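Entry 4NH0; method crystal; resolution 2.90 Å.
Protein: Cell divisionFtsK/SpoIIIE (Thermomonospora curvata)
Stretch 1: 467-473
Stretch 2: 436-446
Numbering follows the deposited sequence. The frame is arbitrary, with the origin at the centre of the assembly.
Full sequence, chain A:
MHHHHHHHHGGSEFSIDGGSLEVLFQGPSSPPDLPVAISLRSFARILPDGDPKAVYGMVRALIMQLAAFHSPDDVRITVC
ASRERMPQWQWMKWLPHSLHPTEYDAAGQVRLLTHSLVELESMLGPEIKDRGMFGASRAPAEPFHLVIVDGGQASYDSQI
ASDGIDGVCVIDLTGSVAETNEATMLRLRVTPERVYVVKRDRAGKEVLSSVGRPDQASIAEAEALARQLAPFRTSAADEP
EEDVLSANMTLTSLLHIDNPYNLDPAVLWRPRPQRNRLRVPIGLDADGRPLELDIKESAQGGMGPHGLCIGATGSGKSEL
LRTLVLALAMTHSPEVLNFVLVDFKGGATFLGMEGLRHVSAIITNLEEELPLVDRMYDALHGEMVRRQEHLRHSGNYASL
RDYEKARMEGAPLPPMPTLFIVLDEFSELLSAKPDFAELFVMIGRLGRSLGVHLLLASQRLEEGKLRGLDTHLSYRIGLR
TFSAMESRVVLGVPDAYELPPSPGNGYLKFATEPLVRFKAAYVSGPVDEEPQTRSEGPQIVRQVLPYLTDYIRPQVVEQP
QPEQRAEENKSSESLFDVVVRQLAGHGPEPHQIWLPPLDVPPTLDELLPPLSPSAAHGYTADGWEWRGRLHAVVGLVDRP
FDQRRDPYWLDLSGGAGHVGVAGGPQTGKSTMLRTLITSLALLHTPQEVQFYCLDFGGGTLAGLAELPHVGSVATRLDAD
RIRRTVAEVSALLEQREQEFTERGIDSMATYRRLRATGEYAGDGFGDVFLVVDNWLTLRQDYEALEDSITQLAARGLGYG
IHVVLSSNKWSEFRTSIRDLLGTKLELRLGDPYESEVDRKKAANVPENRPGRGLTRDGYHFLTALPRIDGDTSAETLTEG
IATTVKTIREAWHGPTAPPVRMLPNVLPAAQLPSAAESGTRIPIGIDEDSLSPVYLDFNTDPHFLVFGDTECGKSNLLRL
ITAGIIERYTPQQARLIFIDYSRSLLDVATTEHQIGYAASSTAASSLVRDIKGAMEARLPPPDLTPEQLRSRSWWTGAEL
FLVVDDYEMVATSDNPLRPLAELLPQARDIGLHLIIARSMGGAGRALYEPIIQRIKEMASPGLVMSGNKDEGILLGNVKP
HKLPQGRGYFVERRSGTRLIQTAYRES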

# COMPACT_ATOMS: atom_id res chain seq x y z
N ARG A 467 -4.72 -26.04 -37.62
CA ARG A 467 -6.16 -25.88 -37.78
C ARG A 467 -6.53 -24.43 -38.07
O ARG A 467 -6.23 -23.53 -37.28
CB ARG A 467 -6.90 -26.41 -36.55
CG ARG A 467 -6.55 -25.73 -35.23
CD ARG A 467 -7.34 -26.32 -34.08
NE ARG A 467 -8.78 -26.10 -34.25
CZ ARG A 467 -9.71 -26.58 -33.43
NH1 ARG A 467 -9.36 -27.31 -32.38
NH2 ARG A 467 -10.99 -26.33 -33.66
N GLY A 468 -7.16 -24.20 -39.21
CA GLY A 468 -7.54 -22.86 -39.62
C GLY A 468 -6.35 -21.99 -39.97
O GLY A 468 -6.48 -20.78 -40.14
N LEU A 469 -5.18 -22.61 -40.09
CA LEU A 469 -3.95 -21.90 -40.40
C LEU A 469 -3.35 -22.40 -41.71
O LEU A 469 -2.59 -21.69 -42.36
CB LEU A 469 -2.93 -22.07 -39.27
CG LEU A 469 -2.91 -21.06 -38.13
CD1 LEU A 469 -4.22 -21.05 -37.37
CD2 LEU A 469 -1.75 -21.35 -37.19
N ASP A 470 -3.71 -23.62 -42.09
CA ASP A 470 -3.14 -24.27 -43.26
C ASP A 470 -3.44 -23.51 -44.55
O ASP A 470 -2.69 -23.59 -45.52
CB ASP A 470 -3.66 -25.71 -43.38
CG ASP A 470 -2.86 -26.54 -44.36
OD1 ASP A 470 -3.21 -26.54 -45.56
OD2 ASP A 470 -1.89 -27.20 -43.94
N THR A 471 -4.53 -22.75 -44.54
CA THR A 471 -4.93 -21.98 -45.71
C THR A 471 -4.10 -20.70 -45.84
O THR A 471 -3.66 -20.35 -46.94
CB THR A 471 -6.42 -21.60 -45.65
OG1 THR A 471 -7.21 -22.78 -45.49
CG2 THR A 471 -6.85 -20.88 -46.92
N HIS A 472 -3.88 -20.03 -44.72
CA HIS A 472 -3.21 -18.73 -44.72
C HIS A 472 -1.70 -18.85 -44.92
O HIS A 472 -1.04 -17.89 -45.30
CB HIS A 472 -3.50 -17.99 -43.41
CG HIS A 472 -4.96 -17.86 -43.12
ND1 HIS A 472 -5.67 -18.81 -42.42
CD2 HIS A 472 -5.85 -16.88 -43.43
CE1 HIS A 472 -6.93 -18.43 -42.32
NE2 HIS A 472 -7.07 -17.26 -42.92
N LEU A 473 -1.15 -20.03 -44.65
CA LEU A 473 0.27 -20.26 -44.84
C LEU A 473 0.57 -20.59 -46.29
O LEU A 473 0.40 -21.73 -46.73
CB LEU A 473 0.76 -21.39 -43.92
CG LEU A 473 0.73 -21.03 -42.43
CD1 LEU A 473 1.13 -22.22 -41.58
CD2 LEU A 473 1.64 -19.85 -42.16
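Stretch 2, residues 436-446: FAELFVMIGRL

Stretch 2 is helical through most of its length, each turn closed by hydrogen bonds such as Val441 N to Ala437 O (3.1 Å) and Gly444 N to Phe440 O (3.1 Å). Stretch 1 is a loop with a helical bend at 470-472, where Leu473 N donates a hydrogen bond to Leu469 O at 3.2 Å. The two stretches advance in the same sense: Leu469 lies nearest Val441 (CA to CA, 6.4 Å) and, three residues further along both, His472 lies nearest Gly444 (CA to CA, 5.3 Å).

Leu469 and His472 supply most of the loop's contact. The CA-to-CB bond of Leu469 points sideways, but its end comes nearer the helix. There CD2 packs 3.7 Å from Phe440 CD2, and CD1 lies 3.7 Å from Val441 CG2. A branched aliphatic side chain suits this place, since its two methyls can meet an aromatic ring and a valine methyl one residue apart on the helix.

The CA-to-CB bond of His472 points toward the helix, and its CD2 lies 3.1 Å from Gly444 O. Glycine is what allows this approach: a CB there would lie only 2.6 Å from His472 CG, a clash. With no hydrogen bond assigned between the stretches, the fit rests largely on apolar packing and on the space left at Gly444.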

# COMPACT_ATOMS: atom_id res chain seq x y z
N PHE A 436 -3.77 -19.27 -27.95
CA PHE A 436 -2.92 -18.33 -28.66
C PHE A 436 -3.14 -18.40 -30.17
O PHE A 436 -2.77 -17.49 -30.91
CB PHE A 436 -1.45 -18.60 -28.33
CG PHE A 436 -0.52 -17.50 -28.74
CD1 PHE A 436 -0.36 -16.38 -27.95
CD2 PHE A 436 0.20 -17.59 -29.92
CE1 PHE A 436 0.50 -15.36 -28.32
CE2 PHE A 436 1.05 -16.57 -30.30
CZ PHE A 436 1.21 -15.46 -29.50
N ALA A 437 -3.74 -19.50 -30.62
CA ALA A 437 -3.96 -19.73 -32.05
C ALA A 437 -4.87 -18.68 -32.67
O ALA A 437 -4.83 -18.45 -33.87
CB ALA A 437 -4.53 -21.12 -32.27
N GLU A 438 -5.70 -18.05 -31.84
CA GLU A 438 -6.61 -17.00 -32.29
C GLU A 438 -5.84 -15.84 -32.91
O GLU A 438 -6.28 -15.24 -33.89
CB GLU A 438 -7.47 -16.49 -31.14
CG GLU A 438 -8.30 -17.56 -30.45
CD GLU A 438 -9.26 -16.98 -29.43
OE1 GLU A 438 -9.43 -15.74 -29.41
OE2 GLU A 438 -9.84 -17.76 -28.65
N LEU A 439 -4.69 -15.53 -32.32
CA LEU A 439 -3.84 -14.46 -32.83
C LEU A 439 -3.36 -14.78 -34.24
O LEU A 439 -3.39 -13.92 -35.12
CB LEU A 439 -2.64 -14.24 -31.91
CG LEU A 439 -1.70 -13.10 -32.31
CD1 LEU A 439 -2.36 -11.76 -32.04
CD2 LEU A 439 -0.37 -13.20 -31.59
N PHE A 440 -2.94 -16.02 -34.44
CA PHE A 440 -2.48 -16.48 -35.75
C PHE A 440 -3.55 -16.31 -36.81
O PHE A 440 -3.28 -15.82 -37.91
CB PHE A 440 -2.05 -17.95 -35.67
CG PHE A 440 -0.81 -18.18 -34.84
CD1 PHE A 440 0.10 -17.17 -34.64
CD2 PHE A 440 -0.57 -19.42 -34.28
CE1 PHE A 440 1.24 -17.38 -33.88
CE2 PHE A 440 0.56 -19.64 -33.52
CZ PHE A 440 1.46 -18.62 -33.31
N VAL A 441 -4.77 -16.72 -36.48
CA VAL A 441 -5.89 -16.64 -37.41
C VAL A 441 -6.19 -15.19 -37.78
O VAL A 441 -6.45 -14.87 -38.94
CB VAL A 441 -7.16 -17.28 -36.82
CG1 VAL A 441 -8.31 -17.21 -37.81
CG2 VAL A 441 -6.89 -18.72 -36.42
N MET A 442 -6.15 -14.31 -36.79
CA MET A 442 -6.41 -12.89 -37.01
C MET A 442 -5.38 -12.28 -37.95
O MET A 442 -5.71 -11.43 -38.78
CB MET A 442 -6.43 -12.14 -35.68
CG MET A 442 -6.75 -10.66 -35.82
SD MET A 442 -6.85 -9.82 -34.23
CE MET A 442 -5.22 -10.15 -33.57
N ILE A 443 -4.13 -12.71 -37.80
CA ILE A 443 -3.05 -12.24 -38.67
C ILE A 443 -3.30 -12.66 -40.11
O ILE A 443 -3.18 -11.86 -41.04
CB ILE A 443 -1.68 -12.77 -38.21
CG1 ILE A 443 -1.33 -12.20 -36.84
CG2 ILE A 443 -0.60 -12.42 -39.21
CD1 ILE A 443 0.02 -12.63 -36.32
N GLY A 444 -3.68 -13.92 -40.30
CA GLY A 444 -3.99 -14.44 -41.63
C GLY A 444 -5.19 -13.76 -42.24
O GLY A 444 -5.42 -13.84 -43.45
N ARG A 445 -5.97 -13.08 -41.40
CA ARG A 445 -7.17 -12.38 -41.85
C ARG A 445 -6.87 -10.90 -42.10
O ARG A 445 -7.49 -10.28 -42.97
CB ARG A 445 -8.28 -12.53 -40.81
CG ARG A 445 -9.61 -11.89 -41.20
CD ARG A 445 -10.64 -12.04 -40.08
NE ARG A 445 -10.23 -11.32 -38.87
CZ ARG A 445 -10.75 -11.52 -37.66
NH1 ARG A 445 -11.71 -12.42 -37.49
NH2 ARG A 445 -10.31 -10.81 -36.63
N LEU A 446 -5.92 -10.34 -41.36
CA LEU A 446 -5.63 -8.91 -41.42
C LEU A 446 -4.23 -8.58 -41.92
O LEU A 446 -4.03 -7.57 -42.60
CB LEU A 446 -5.82 -8.27 -40.04
CG LEU A 446 -7.22 -7.81 -39.62
CD1 LEU A 446 -8.16 -8.99 -39.50
CD2 LEU A 446 -7.15 -7.05 -38.30